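Local coordinates for protein putative citrate lyase, alfa subunit (Streptococcus mutans, PDB 2HJ0) that is a putative citrate lyase alpha subunit of unproven function, an alpha/beta protein built on two large mixed sheets and assembled here as a pair of chains, at residues S50-A55 / V229-I234; D201-V206 / T223-I228. One frame throughout, in Å; residues are numbered along the deposited sequence.

Contact 1. Residues S50-A55 / V229-I234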
loop_
_atom_site.group_PDB
_atom_site.type_symbol
_atom_site.label_atom_id
_atom_site.label_comp_id
_atom_site.label_asym_id
_atom_site.label_seq_id
_atom_site.Cartn_x
_atom_site.Cartn_y
_atom_site.Cartn_z
ATOM N N SER A 50 6.769 22.206 13.903
ATOM C CA SER A 50 8.069 22.841 14.091
ATOM C C SER A 50 9.130 21.977 14.750
ATOM O O SER A 50 10.307 22.057 14.396
ATOM C CB SER A 50 7.919 24.107 14.919
ATOM O OG SER A 50 7.498 23.769 16.219
ATOM N N SER A 51 8.726 21.145 15.702
ATOM C CA SER A 51 9.692 20.326 16.414
ATOM C C SER A 51 9.138 18.990 16.865
ATOM O O SER A 51 7.943 18.737 16.761
ATOM C CB SER A 51 10.153 21.083 17.648
ATOM O OG SER A 51 9.049 21.277 18.527
ATOM N N ILE A 52 10.011 18.139 17.397
ATOM C CA ILE A 52 9.560 16.849 17.893
ATOM C C ILE A 52 8.635 17.123 19.066
ATOM O O ILE A 52 7.671 16.398 19.274
ATOM C CB ILE A 52 10.740 15.965 18.365
ATOM C CG1 ILE A 52 11.154 15.011 17.242
ATOM C CG2 ILE A 52 10.359 15.168 19.593
ATOM C CD1 ILE A 52 11.868 15.674 16.121
ATOM N N HIS A 53 8.925 18.181 19.823
ATOM C CA HIS A 53 8.108 18.541 20.984
ATOM C C HIS A 53 6.635 18.696 20.593
ATOM O O HIS A 53 5.778 17.989 21.124
ATOM C CB HIS A 53 8.616 19.846 21.629
ATOM C CG HIS A 53 7.979 20.154 22.953
ATOM N ND1 HIS A 53 8.585 19.862 24.156
ATOM C CD2 HIS A 53 6.759 20.659 23.262
ATOM C CE1 HIS A 53 7.764 20.168 25.146
ATOM N NE2 HIS A 53 6.650 20.653 24.631
ATOM N N GLU A 54 6.349 19.617 19.669
ATOM C CA GLU A 54 4.978 19.861 19.217
ATOM C C GLU A 54 4.353 18.590 18.641
ATOM O O GLU A 54 3.140 18.387 18.702
ATOM C CB GLU A 54 4.953 20.964 18.159
ATOM C CG GLU A 54 3.561 21.430 17.767
ATOM C CD GLU A 54 3.577 22.449 16.632
ATOM O OE1 GLU A 54 2.496 22.979 16.294
ATOM O OE2 GLU A 54 4.663 22.724 16.067
ATOM N N ALA A 55 5.186 17.730 18.078
ATOM C CA ALA A 55 4.678 16.499 17.523
ATOM C C ALA A 55 4.106 15.668 18.658
ATOM O O ALA A 55 2.984 15.178 18.568
ATOM C CB ALA A 55 5.799 15.732 16.825
ATOM N N VAL A 229 7.733 16.531 10.757
ATOM C CA VAL A 229 8.612 17.436 11.459
ATOM C C VAL A 229 9.971 17.392 10.798
ATOM O O VAL A 229 10.503 16.320 10.511
ATOM C CB VAL A 229 8.747 17.052 12.941
ATOM C CG1 VAL A 229 9.091 15.589 13.052
ATOM C CG2 VAL A 229 9.822 17.896 13.605
ATOM N N VAL A 230 10.529 18.565 10.550
ATOM C CA VAL A 230 11.831 18.665 9.924
ATOM C C VAL A 230 12.912 18.926 10.963
ATOM O O VAL A 230 12.724 19.748 11.845
ATOM C CB VAL A 230 11.843 19.813 8.913
ATOM C CG1 VAL A 230 13.253 20.025 8.406
ATOM C CG2 VAL A 230 10.904 19.500 7.754
ATOM N N VAL A 231 14.036 18.228 10.858
ATOM C CA VAL A 231 15.146 18.430 11.793
ATOM C C VAL A 231 16.463 18.558 11.028
ATOM O O VAL A 231 16.524 18.254 9.836
ATOM C CB VAL A 231 15.268 17.266 12.798
ATOM C CG1 VAL A 231 14.079 17.276 13.736
ATOM C CG2 VAL A 231 15.358 15.937 12.052
ATOM N N ASP A 232 17.516 18.998 11.710
ATOM C CA ASP A 232 18.813 19.164 11.061
ATOM C C ASP A 232 19.388 17.846 10.536
ATOM O O ASP A 232 19.981 17.818 9.456
ATOM C CB ASP A 232 19.812 19.834 12.019
ATOM C CG ASP A 232 21.134 20.189 11.334
ATOM O OD1 ASP A 232 21.110 20.975 10.347
ATOM O OD2 ASP A 232 22.197 19.682 11.781
ATOM N N ALA A 233 19.201 16.762 11.289
ATOM C CA ALA A 233 19.709 15.443 10.888
ATOM C C ALA A 233 18.979 14.302 11.566
ATOM O O ALA A 233 18.829 14.299 12.781
ATOM C CB ALA A 233 21.195 15.333 11.195
ATOM N N ILE A 234 18.546 13.320 10.788
ATOM C CA ILE A 234 17.842 12.186 11.361
ATOM C C ILE A 234 18.792 11.028 11.540
ATOM O O ILE A 234 18.530 10.108 12.311
ATOM C CB ILE A 234 16.696 11.747 10.471
ATOM C CG1 ILE A 234 17.241 11.328 9.110
ATOM C CG2 ILE A 234 15.714 12.886 10.308
ATOM C CD1 ILE A 234 16.175 10.957 8.131
#
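Val229 sends its side chain from near the end of strand 227-230 toward the first turn of helix 52-58. From CB the two methyls part. CG2, lying anti to the backbone N, runs to the main chain at the helix start and comes 3.5 Å from Ser51 C. CG1, set between the backbone N and the carbonyl carbon (chi1 51°), lies 4.1 Å from Ile52 CD1. The CD1 methyl of Ile52 also meets Val229 CG2 at 3.9 Å and, farther along the chain, Val231 CG1 at 3.6 Å. Ile52 crosses both valines obliquely, and its extra carbon lets one side chain reach both, whereas the compact, branched valines suit the extended backbone opposite. The side-chain contacts, Ile52 with Val229 and Val231, are apolar. Polar groups instead fix the helix start: Ser51 is the N-cap, its OG accepting a weak bond from Glu54 N at 3.4 Å. Glu54 OE2 takes two donors from opposite faces of its plane, Ser50 N at 3.1 Å and Ser50 OG at 3.0 Å, so the carboxylate ties the turn before the helix to its first residues. Helix 52-58 follows strand 48-49, an outermost strand of the sheet within this chain, after Ser50 and Ser51. Ile52, Val229 and Val231 all touch Val206 of strand 202-207, while Met82 of helix 79-89 lies against both Ile52 and Val231.

Contact 2. Residues D201-V206 / T223-I228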
loop_
_atom_site.group_PDB
_atom_site.type_symbol
_atom_site.label_atom_id
_atom_site.label_comp_id
_atom_site.label_asym_id
_atom_site.label_seq_id
_atom_site.Cartn_x
_atom_site.Cartn_y
_atom_site.Cartn_z
ATOM N N ASP A 201 -2.090 4.183 14.877
ATOM C CA ASP A 201 -3.180 5.148 14.925
ATOM C C ASP A 201 -2.716 6.504 14.411
ATOM O O ASP A 201 -3.337 7.095 13.531
ATOM C CB ASP A 201 -3.719 5.282 16.346
ATOM C CG ASP A 201 -4.683 4.176 16.695
ATOM O OD1 ASP A 201 -5.165 3.486 15.766
ATOM O OD2 ASP A 201 -4.976 3.997 17.899
ATOM N N GLN A 202 -1.623 6.989 14.979
ATOM C CA GLN A 202 -1.055 8.244 14.559
ATOM C C GLN A 202 0.390 8.021 14.118
ATOM O O GLN A 202 1.164 7.313 14.781
ATOM C CB GLN A 202 -1.131 9.264 15.689
ATOM C CG GLN A 202 -2.413 10.035 15.666
ATOM C CD GLN A 202 -2.363 11.223 16.554
ATOM O OE1 GLN A 202 -2.256 11.096 17.767
ATOM N NE2 GLN A 202 -2.436 12.404 15.962
ATOM N N VAL A 203 0.733 8.620 12.981
ATOM C CA VAL A 203 2.067 8.508 12.408
ATOM C C VAL A 203 2.730 9.873 12.287
ATOM O O VAL A 203 2.157 10.808 11.728
ATOM C CB VAL A 203 2.005 7.834 10.997
ATOM C CG1 VAL A 203 3.341 7.966 10.271
ATOM C CG2 VAL A 203 1.626 6.358 11.142
ATOM N N VAL A 204 3.938 9.976 12.826
ATOM C CA VAL A 204 4.721 11.207 12.772
ATOM C C VAL A 204 6.010 10.887 12.021
ATOM O O VAL A 204 6.843 10.153 12.545
ATOM C CB VAL A 204 5.112 11.686 14.187
ATOM C CG1 VAL A 204 6.129 12.813 14.095
ATOM C CG2 VAL A 204 3.900 12.160 14.926
ATOM N N ILE A 205 6.183 11.393 10.803
ATOM C CA ILE A 205 7.434 11.103 10.112
ATOM C C ILE A 205 8.379 12.286 10.356
ATOM O O ILE A 205 7.968 13.448 10.273
ATOM C CB ILE A 205 7.263 10.846 8.548
ATOM C CG1 ILE A 205 7.095 12.158 7.803
ATOM C CG2 ILE A 205 6.095 9.917 8.248
ATOM C CD1 ILE A 205 8.377 12.608 7.221
ATOM N N VAL A 206 9.631 11.980 10.697
ATOM C CA VAL A 206 10.656 12.990 10.976
ATOM C C VAL A 206 11.636 12.970 9.811
ATOM O O VAL A 206 12.394 12.004 9.629
ATOM C CB VAL A 206 11.429 12.652 12.278
ATOM C CG1 VAL A 206 12.338 13.817 12.679
ATOM C CG2 VAL A 206 10.452 12.302 13.368
ATOM N N THR A 223 -1.625 9.501 3.093
ATOM C CA THR A 223 -2.805 8.945 3.744
ATOM C C THR A 223 -2.512 8.133 4.993
ATOM O O THR A 223 -3.436 7.722 5.699
ATOM C CB THR A 223 -3.612 8.060 2.788
ATOM O OG1 THR A 223 -2.727 7.157 2.119
ATOM C CG2 THR A 223 -4.356 8.907 1.776
ATOM N N ASP A 224 -1.236 7.896 5.274
ATOM C CA ASP A 224 -0.863 7.151 6.474
ATOM C C ASP A 224 -0.147 8.052 7.469
ATOM O O ASP A 224 0.159 7.623 8.572
ATOM C CB ASP A 224 0.072 5.989 6.130
ATOM C CG ASP A 224 -0.637 4.845 5.434
ATOM O OD1 ASP A 224 -1.894 4.836 5.415
ATOM O OD2 ASP A 224 0.067 3.935 4.913
ATOM N N VAL A 225 0.102 9.299 7.086
ATOM C CA VAL A 225 0.848 10.205 7.943
ATOM C C VAL A 225 -0.003 11.291 8.588
ATOM O O VAL A 225 -0.911 11.819 7.966
ATOM C CB VAL A 225 1.993 10.842 7.121
ATOM C CG1 VAL A 225 2.836 11.745 7.983
ATOM C CG2 VAL A 225 2.839 9.731 6.496
ATOM N N ASP A 226 0.284 11.628 9.839
ATOM C CA ASP A 226 -0.486 12.661 10.503
ATOM C C ASP A 226 0.294 13.956 10.603
ATOM O O ASP A 226 -0.240 15.034 10.349
ATOM C CB ASP A 226 -0.919 12.195 11.904
ATOM C CG ASP A 226 -1.894 11.029 11.852
ATOM O OD1 ASP A 226 -3.094 11.254 11.570
ATOM O OD2 ASP A 226 -1.451 9.881 12.074
ATOM N N TYR A 227 1.567 13.847 10.954
ATOM C CA TYR A 227 2.399 15.032 11.117
ATOM C C TYR A 227 3.799 14.842 10.554
ATOM O O TYR A 227 4.329 13.723 10.512
ATOM C CB TYR A 227 2.492 15.387 12.604
ATOM C CG TYR A 227 1.172 15.775 13.230
ATOM C CD1 TYR A 227 0.526 16.946 12.854
ATOM C CD2 TYR A 227 0.576 14.986 14.213
ATOM C CE1 TYR A 227 -0.684 17.333 13.445
ATOM C CE2 TYR A 227 -0.644 15.365 14.815
ATOM C CZ TYR A 227 -1.261 16.546 14.420
ATOM O OH TYR A 227 -2.436 16.957 15.000
ATOM N N ILE A 228 4.387 15.945 10.108
ATOM C CA ILE A 228 5.728 15.917 9.569
ATOM C C ILE A 228 6.560 16.945 10.305
ATOM O O ILE A 228 6.138 18.084 10.485
ATOM C CB ILE A 228 5.767 16.259 8.078
ATOM C CG1 ILE A 228 4.945 15.250 7.280
ATOM C CG2 ILE A 228 7.198 16.243 7.598
ATOM C CD1 ILE A 228 3.458 15.504 7.301
#
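Val203 and Asp226 grip each other through both main chain and side chain. Val203 N donates to Asp226 OD2 at 2.7 Å, using the anti lone pair of the carboxylate. Val203 O takes two donors in its carbonyl plane, Asp226 N at 2.8 Å and Tyr227 N at 3.2 Å. A short aspartate suits this place: chi1 of -66° sets CG beside its own backbone N, and chi2 of -78° then turns the carboxylate so that OD2 reaches Val203 N. Beyond it regular parallel pairing takes over: Ile205 N binds Tyr227 O at 3.0 Å, and Val204 pairs with Tyr227, Ile205 with Ile228.

The next shell is apolar. On the face carrying Val204 and Tyr227, Val204 CG2 lies at the edge of the tyrosine ring, near its plane; helix 52-58 covers this side, with Ala55 on Val204 and Lys58 on Tyr227. On the other face Ile205 and Ile228 lie side by side, pointing the same way, with their CG1 atoms 3.8 Å apart and Ser172 touching both. Ile205 CG2 also meets Val225 CG2 at 3.7 Å, the two side chains crossing at about a right angle. Beta-branched residues fit these extended, buried strands.

Lys360 of the second subunit forms a salt bridge with Asp226 OD2. Asp226 OD2 is thus both hydrogen-bonded to Val203 N and salt-bridged to the partner chain, and the nearby positive charge would probably stabilise the negative charge on Asp226, linking the start of this strand pairing to the dimer interface.

Contacts 1 and 2 sit on the same mixed sheet, in its parallel part, their centres about 13 Å apart, and share strand 227-230: contact 2 uses its beginning and contact 1 its end. In the chain, contact 2 is nested within the loop that contact 1 closes. They join where the pairing of contact 2 runs on into contact 1, with a probable hydrogen bond from Val229 N to Ile205 O at 3.1 Å. Val206 continues the apolar packing, its CG2 lying 3.6 Å from Val229 CG1 and its CG1 3.7 Å from Val231 CG2. Contact 2 reaches the second subunit; contact 1, which brings in the start of helix 52-58, is touched by no other chain of the assembly.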